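Local atomic coordinates of LC-Est1C (Uncultured organism, PDB entry 3WYD), a protein that probably hydrolyses carboxylic ester bonds as the C-terminal esterase domain of a metagenome-derived alpha/beta hydrolase. Residues A[99-103]-A[104-108]. Numbering follows the deposited sequence.
Sequences EVRRD and YKIDP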
ATOM      1  N   GLU A  99      -2.982   9.048  22.489  1.00 20.02           N
ATOM      2  CA  GLU A  99      -4.210   8.766  23.245  1.00 19.43           C
ATOM      3  C   GLU A  99      -4.036   7.548  24.164  1.00 20.35           C
ATOM      4  O   GLU A  99      -4.447   7.542  25.317  1.00 19.92           O
ATOM      5  CB  GLU A  99      -5.376   8.547  22.315  1.00 20.50           C
ATOM      6  CG  GLU A  99      -6.686   8.385  23.046  1.00 21.41           C
ATOM      7  CD  GLU A  99      -7.836   8.364  22.071  1.00 25.37           C
ATOM      8  OE1 GLU A  99      -8.295   9.450  21.685  1.00 35.41           O
ATOM      9  OE2 GLU A  99      -8.259   7.264  21.667  1.00 28.74           O
ATOM     10  N   VAL A 100      -3.427   6.481  23.653  1.00 17.09           N
ATOM     11  CA  VAL A 100      -3.222   5.321  24.480  1.00 17.43           C
ATOM     12  C   VAL A 100      -2.336   5.666  25.682  1.00 19.70           C
ATOM     13  O   VAL A 100      -2.559   5.173  26.780  1.00 19.58           O
ATOM     14  CB  VAL A 100      -2.647   4.121  23.656  1.00 17.59           C
ATOM     15  CG1 VAL A 100      -2.226   2.995  24.548  1.00 16.82           C
ATOM     16  CG2 VAL A 100      -3.690   3.658  22.615  1.00 17.97           C
ATOM     17  N   ARG A 101      -1.305   6.493  25.464  1.00 16.44           N
ATOM     18  CA  ARG A 101      -0.399   6.849  26.551  1.00 19.36           C
ATOM     19  C   ARG A 101      -1.058   7.747  27.609  1.00 19.35           C
ATOM     20  O   ARG A 101      -0.724   7.621  28.784  1.00 20.96           O
ATOM     21  CB  ARG A 101       0.876   7.504  26.008  1.00 16.80           C
ATOM     22  CG  ARG A 101       1.698   6.561  25.132  1.00 17.57           C
ATOM     23  CD  ARG A 101       2.909   7.298  24.557  1.00 20.98           C
ATOM     24  NE  ARG A 101       3.943   7.551  25.567  1.00 23.19           N
ATOM     25  CZ  ARG A 101       5.117   8.100  25.271  1.00 24.00           C
ATOM     26  NH1 ARG A 101       5.327   8.530  24.040  1.00 20.80           N
ATOM     27  NH2 ARG A 101       6.055   8.221  26.201  1.00 29.18           N
ATOM     28  N   ARG A 102      -2.090   8.482  27.191  1.00 21.59           N
ATOM     29  CA  ARG A 102      -2.971   9.226  28.123  1.00 23.08           C
ATOM     30  C   ARG A 102      -3.830   8.278  28.959  1.00 24.06           C
ATOM     31  O   ARG A 102      -3.939   8.424  30.189  1.00 25.40           O
ATOM     32  CB  ARG A 102      -3.860  10.221  27.367  1.00 24.30           C
ATOM     33  CG  ARG A 102      -3.152  11.528  26.983  1.00 29.36           C
ATOM     34  CD  ARG A 102      -4.133  12.653  26.635  1.00 31.21           C
ATOM     35  NE  ARG A 102      -4.982  12.345  25.481  1.00 34.56           N
ATOM     36  CZ  ARG A 102      -4.559  12.374  24.221  1.00 37.49           C
ATOM     37  NH1 ARG A 102      -3.304  12.716  23.957  1.00 36.18           N
ATOM     38  NH2 ARG A 102      -5.388  12.085  23.222  1.00 35.08           N
ATOM     39  N   ASP A 103      -4.423   7.297  28.287  1.00 21.54           N
ATOM     40  CA  ASP A 103      -5.457   6.445  28.881  1.00 20.21           C
ATOM     41  C   ASP A 103      -4.938   5.294  29.715  1.00 20.25           C
ATOM     42  O   ASP A 103      -5.625   4.813  30.620  1.00 21.88           O
ATOM     43  CB  ASP A 103      -6.358   5.897  27.782  1.00 19.43           C
ATOM     44  CG  ASP A 103      -7.197   6.956  27.132  1.00 23.13           C
ATOM     45  OD1 ASP A 103      -7.273   8.097  27.664  1.00 26.90           O
ATOM     46  OD2 ASP A 103      -7.788   6.648  26.079  1.00 24.55           O
ATOM     47  N   TYR A 104      -3.732   4.815  29.390  1.00 18.63           N
ATOM     48  CA  TYR A 104      -3.143   3.648  30.021  1.00 19.50           C
ATOM     49  C   TYR A 104      -1.771   4.025  30.547  1.00 19.01           C
ATOM     50  O   TYR A 104      -1.155   4.941  29.982  1.00 19.44           O
ATOM     51  CB  TYR A 104      -2.985   2.507  28.973  1.00 19.81           C
ATOM     52  CG  TYR A 104      -4.321   1.971  28.509  1.00 17.74           C
ATOM     53  CD1 TYR A 104      -4.929   0.956  29.237  1.00 20.39           C
ATOM     54  CD2 TYR A 104      -5.062   2.647  27.544  1.00 17.60           C
ATOM     55  CE1 TYR A 104      -6.212   0.561  28.940  1.00 18.33           C
ATOM     56  CE2 TYR A 104      -6.379   2.258  27.237  1.00 20.51           C
ATOM     57  CZ  TYR A 104      -6.913   1.197  27.941  1.00 18.52           C
ATOM     58  OH  TYR A 104      -8.212   0.800  27.670  1.00 22.48           O
ATOM     59  N   LYS A 105      -1.264   3.253  31.511  1.00 17.83           N
ATOM     60  CA  LYS A 105       0.107   3.425  31.990  1.00 17.88           C
ATOM     61  C   LYS A 105       1.058   2.717  31.061  1.00 17.44           C
ATOM     62  O   LYS A 105       1.182   1.503  31.107  1.00 18.62           O
ATOM     63  CB  LYS A 105       0.301   2.893  33.416  1.00 19.99           C
ATOM     64  CG  LYS A 105      -0.412   3.740  34.463  1.00 29.89           C
ATOM     65  CD  LYS A 105       0.033   3.342  35.857  1.00 31.79           C
ATOM     66  CE  LYS A 105       1.436   3.859  36.160  1.00 36.58           C
ATOM     67  NZ  LYS A 105       1.390   5.281  36.625  1.00 39.04           N
ATOM     68  N   ILE A 106       1.705   3.493  30.202  1.00 15.47           N
ATOM     69  CA  ILE A 106       2.601   2.897  29.211  1.00 15.27           C
ATOM     70  C   ILE A 106       4.052   3.228  29.548  1.00 15.26           C
ATOM     71  O   ILE A 106       4.391   4.387  29.826  1.00 15.73           O
ATOM     72  CB  ILE A 106       2.310   3.439  27.781  1.00 14.84           C
ATOM     73  CG1 ILE A 106       0.854   3.200  27.369  1.00 16.40           C
ATOM     74  CG2 ILE A 106       3.314   2.881  26.760  1.00 14.28           C
ATOM     75  CD1 ILE A 106       0.429   1.743  27.490  1.00 16.99           C
ATOM     76  N   ASP A 107       4.899   2.213  29.527  1.00 14.44           N
ATOM     77  CA  ASP A 107       6.353   2.387  29.752  1.00 14.09           C
ATOM     78  C   ASP A 107       6.968   3.097  28.538  1.00 16.30           C
ATOM     79  O   ASP A 107       6.959   2.576  27.445  1.00 13.43           O
ATOM     80  CB  ASP A 107       6.986   0.998  29.909  1.00 15.72           C
ATOM     81  CG  ASP A 107       8.448   1.039  30.207  1.00 16.98           C
ATOM     82  OD1 ASP A 107       9.105   2.069  29.927  1.00 16.03           O
ATOM     83  OD2 ASP A 107       8.977   0.003  30.670  1.00 18.97           O
ATOM     84  N   PRO A 108       7.489   4.312  28.723  1.00 14.21           N
ATOM     85  CA  PRO A 108       7.982   5.109  27.596  1.00 13.05           C
ATOM     86  C   PRO A 108       9.180   4.453  26.888  1.00 12.84           C
ATOM     87  O   PRO A 108       9.454   4.764  25.722  1.00 14.01           O
ATOM     88  CB  PRO A 108       8.391   6.452  28.256  1.00 15.79           C
ATOM     89  CG  PRO A 108       8.489   6.171  29.706  1.00 17.56           C
ATOM     90  CD  PRO A 108       7.596   4.998  30.026  1.00 15.03           C
TER
HETATM   91  O   HOH W   1       1.436   6.286  30.048  1.00 22.73           O
HETATM   92  O   HOH W   2       4.082   6.665  28.382  1.00 24.04           O
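V100 meets both Y104 and I106 where the helix 88-103 gives way to the strand 106-107. Its CG1 methyl lies 4.1 Å from Y104 CD2 and 4.2 Å from I106 CD1. That methyl stands anti to the backbone N (chi1 171°), which turns it to both partners. The backbone fixes the turn: Y104 N donates to V100 O at 2.9 Å, in a bent bond with an N-H...O angle of 145°. The same carbonyl oxygen sits at the edge of the Y104 ring, near its plane. D103 O lies over one ring face, and D103 CB comes to 3.5 Å from Y104 CD2. Y104 is the first residue to leave helical geometry. I106 points back toward the helix, its CG1 3.9 Å from R101 CA. This apolar part is the close-packed one. L25 touches V100 and Y104, and L39 touches V100 and I106. Trimming Y104 to an alanine would probably open a gap beside V100 and L25 and take the ring away from D103 CB.

The other side is looser and built on water. One water bridges R101 O and I106 N, accepting from the latter. A second accepts from R101 NE at 3.0 Å, in the plane of the guanidinium, and donates to I106 O. The R101 chain bends at chi3 (73°), and NH2 ends 3.6 Å from P108 CB, the two side chains crossing at about a right angle. R101 and P108 are both exposed on this side.

Backbone hydrogen bonds of K105 and D107 with F37 tie the exit to strand 37-43. The chain then runs on into strand 110-116, parallel to its neighbour 37-43. Such a helix-to-strand connection is characteristic of the alpha/beta hydrolase fold, and strand 110-116 leads to the probable nucleophile elbow at S117.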